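Local coordinates for protein HI1317 (Haemophilus influenzae, PDB 1JOV) that probably interconverts the alpha and beta anomers of glucose 6-phosphate, at residues A[146-151]-A[248-253]. Numbering follows the deposited sequence.
Sequences QAALHT and ETARIH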
loop_
_atom_site.group_PDB
_atom_site.type_symbol
_atom_site.label_atom_id
_atom_site.label_comp_id
_atom_site.label_asym_id
_atom_site.label_seq_id
_atom_site.Cartn_x
_atom_site.Cartn_y
_atom_site.Cartn_z
ATOM N N GLN A 146 -2.702 2.134 15.844
ATOM C CA GLN A 146 -2.752 2.894 14.604
ATOM C C GLN A 146 -2.454 1.944 13.458
ATOM O O GLN A 146 -1.798 0.928 13.645
ATOM C CB GLN A 146 -1.671 3.952 14.618
ATOM C CG GLN A 146 -1.738 4.967 15.767
ATOM C CD GLN A 146 -0.536 5.912 15.697
ATOM O OE1 GLN A 146 0.619 5.468 15.934
ATOM N NE2 GLN A 146 -0.788 7.210 15.512
ATOM N N ALA A 147 -2.951 2.268 12.260
ATOM C CA ALA A 147 -2.578 1.463 11.115
ATOM C C ALA A 147 -2.652 2.322 9.893
ATOM O O ALA A 147 -3.333 3.392 9.839
ATOM C CB ALA A 147 -3.510 0.305 11.002
ATOM N N ALA A 148 -1.995 1.910 8.835
ATOM C CA ALA A 148 -2.054 2.639 7.583
ATOM C C ALA A 148 -1.674 1.689 6.478
ATOM O O ALA A 148 -0.796 0.845 6.635
ATOM C CB ALA A 148 -1.127 3.848 7.580
ATOM N N LEU A 149 -2.327 1.839 5.344
ATOM C CA LEU A 149 -2.069 1.159 4.108
ATOM C C LEU A 149 -1.291 2.189 3.322
ATOM O O LEU A 149 -1.875 3.098 2.748
ATOM C CB LEU A 149 -3.324 0.683 3.401
ATOM C CG LEU A 149 -4.383 0.100 4.335
ATOM C CD1 LEU A 149 -5.716 -0.056 3.602
ATOM C CD2 LEU A 149 -3.927 -1.228 4.900
ATOM N N HIS A 150 -0.004 2.059 3.291
ATOM C CA HIS A 150 0.862 3.089 2.733
ATOM C C HIS A 150 1.118 2.961 1.227
ATOM O O HIS A 150 2.248 2.768 0.760
ATOM C CB HIS A 150 2.101 2.988 3.563
ATOM C CG HIS A 150 3.142 4.097 3.441
ATOM N ND1 HIS A 150 3.723 4.463 2.264
ATOM C CD2 HIS A 150 3.686 4.876 4.410
ATOM C CE1 HIS A 150 4.639 5.386 2.510
ATOM N NE2 HIS A 150 4.623 5.636 3.790
ATOM N N THR A 151 0.024 3.067 0.523
ATOM C CA THR A 151 0.033 2.720 -0.916
ATOM C C THR A 151 0.924 3.636 -1.791
ATOM O O THR A 151 0.779 4.854 -1.786
ATOM C CB THR A 151 -1.422 2.756 -1.459
ATOM O OG1 THR A 151 -2.279 2.028 -0.545
ATOM C CG2 THR A 151 -1.520 2.080 -2.947
ATOM N N GLU A 248 -2.044 7.390 1.279
ATOM C CA GLU A 248 -2.205 6.403 2.312
ATOM C C GLU A 248 -3.558 6.399 3.029
ATOM O O GLU A 248 -4.043 7.449 3.482
ATOM C CB GLU A 248 -1.146 6.604 3.382
ATOM C CG GLU A 248 0.257 6.756 2.835
ATOM C CD GLU A 248 1.307 7.170 3.854
ATOM O OE1 GLU A 248 1.085 6.944 5.049
ATOM O OE2 GLU A 248 2.358 7.714 3.451
ATOM N N THR A 249 -4.183 5.228 3.150
ATOM C CA THR A 249 -5.451 5.008 3.878
ATOM C C THR A 249 -5.075 4.867 5.359
ATOM O O THR A 249 -4.327 3.926 5.676
ATOM C CB THR A 249 -6.100 3.737 3.406
ATOM O OG1 THR A 249 -6.231 3.748 1.971
ATOM C CG2 THR A 249 -7.478 3.591 4.032
ATOM N N ALA A 250 -5.522 5.722 6.282
ATOM C CA ALA A 250 -4.924 5.656 7.596
ATOM C C ALA A 250 -5.848 5.875 8.807
ATOM O O ALA A 250 -6.876 6.485 8.672
ATOM C CB ALA A 250 -3.833 6.685 7.750
ATOM N N ARG A 251 -5.444 5.331 9.938
ATOM C CA ARG A 251 -6.127 5.454 11.225
ATOM C C ARG A 251 -4.987 5.890 12.125
ATOM O O ARG A 251 -4.294 5.047 12.743
ATOM C CB ARG A 251 -6.818 4.155 11.641
ATOM C CG ARG A 251 -8.140 3.910 10.864
ATOM C CD ARG A 251 -9.306 4.782 11.510
ATOM N NE ARG A 251 -9.784 4.191 12.762
ATOM C CZ ARG A 251 -10.714 3.295 12.825
ATOM N NH1 ARG A 251 -11.217 2.877 11.774
ATOM N NH2 ARG A 251 -11.110 2.773 13.996
ATOM N N ILE A 252 -4.789 7.204 12.202
ATOM C CA ILE A 252 -3.678 7.749 12.955
ATOM C C ILE A 252 -4.142 8.350 14.296
ATOM O O ILE A 252 -3.517 8.093 15.361
ATOM C CB ILE A 252 -2.922 8.833 12.098
ATOM C CG1 ILE A 252 -2.184 8.212 10.895
ATOM C CG2 ILE A 252 -1.954 9.585 12.902
ATOM C CD1 ILE A 252 -1.777 9.198 9.817
ATOM N N HIS A 253 -5.172 9.211 14.189
ATOM C CA HIS A 253 -5.687 9.869 15.418
ATOM C C HIS A 253 -6.971 9.180 15.925
ATOM O O HIS A 253 -7.308 9.365 17.105
ATOM C CB HIS A 253 -5.963 11.359 15.143
ATOM C CG HIS A 253 -4.765 12.118 14.692
ATOM N ND1 HIS A 253 -3.586 12.081 15.403
ATOM C CD2 HIS A 253 -4.519 12.829 13.575
ATOM C CE1 HIS A 253 -2.676 12.791 14.764
ATOM N NE2 HIS A 253 -3.217 13.271 13.662
HETATM O O HOH W 1 -4.284 3.751 -0.182
#
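Leu149 O is gripped from three sides of the chain's path: Thr249 N bonds to it across the strands at 3.2 Å in a rather bent bond, Thr151 N adds a weak bond that closes an inverse gamma turn centred on His150, and Glu248 CA makes a C-H...O contact. In return Leu149 N gives a straighter bond to Thr249 O at 2.9 Å, an oxygen that also receives a C-H...O contact from Ala148 CA. These are neighbouring antiparallel strands, 145-154 and 244-251, inside the beta-sandwich of a galactose-mutarotase-like fold. The next hydrogen-bonded pair is Ala147 with Arg251, where Arg251 N reaches Ala147 O at 2.9 Å. Between the two pairs, the non-hydrogen-bonded Ala148 and Ala250 touch methyls, CB to CB 3.9 Å, on one face of the sheet; on the opposite face, with Ala147 and Arg251, Leu149 CD1 rests against Thr249 CB, and both side chains pack on Val264 of strand 261-268. Thr249 OG1 bonds to His217 and shares a water with Thr151 OG1.

At one end sit His150 and Glu248, both predicted active-site residues. With His150 CG anti to its backbone N (chi1 -169°) and Glu248 CG anti to its own carbonyl carbon (chi1 -49°), the two chains leave the backbone alongside each other. The carboxylate stacks on one imidazole face, the planes 23° apart, and Glu248 CG makes a CH-pi contact there, 4.2 Å from the His150 ring centroid. Glu248 OE2 comes within 3.1 Å of His150 NE2 from above that face, where the angle does not make a hydrogen bond. A sulfate, probably from the crystallisation liquor, lies about 6 Å from the His150 side chain, consistent with a pocket.

At the far end strand 244-251 gives way to a bend at Ile252 and His253. Gln146, extended beyond CG, brings NE2 to Ile252 O at 2.9 Å in a nearly straight bond, the acceptor lying in the Gln146 amide plane, while Gln146 OE1 takes Phe80 N.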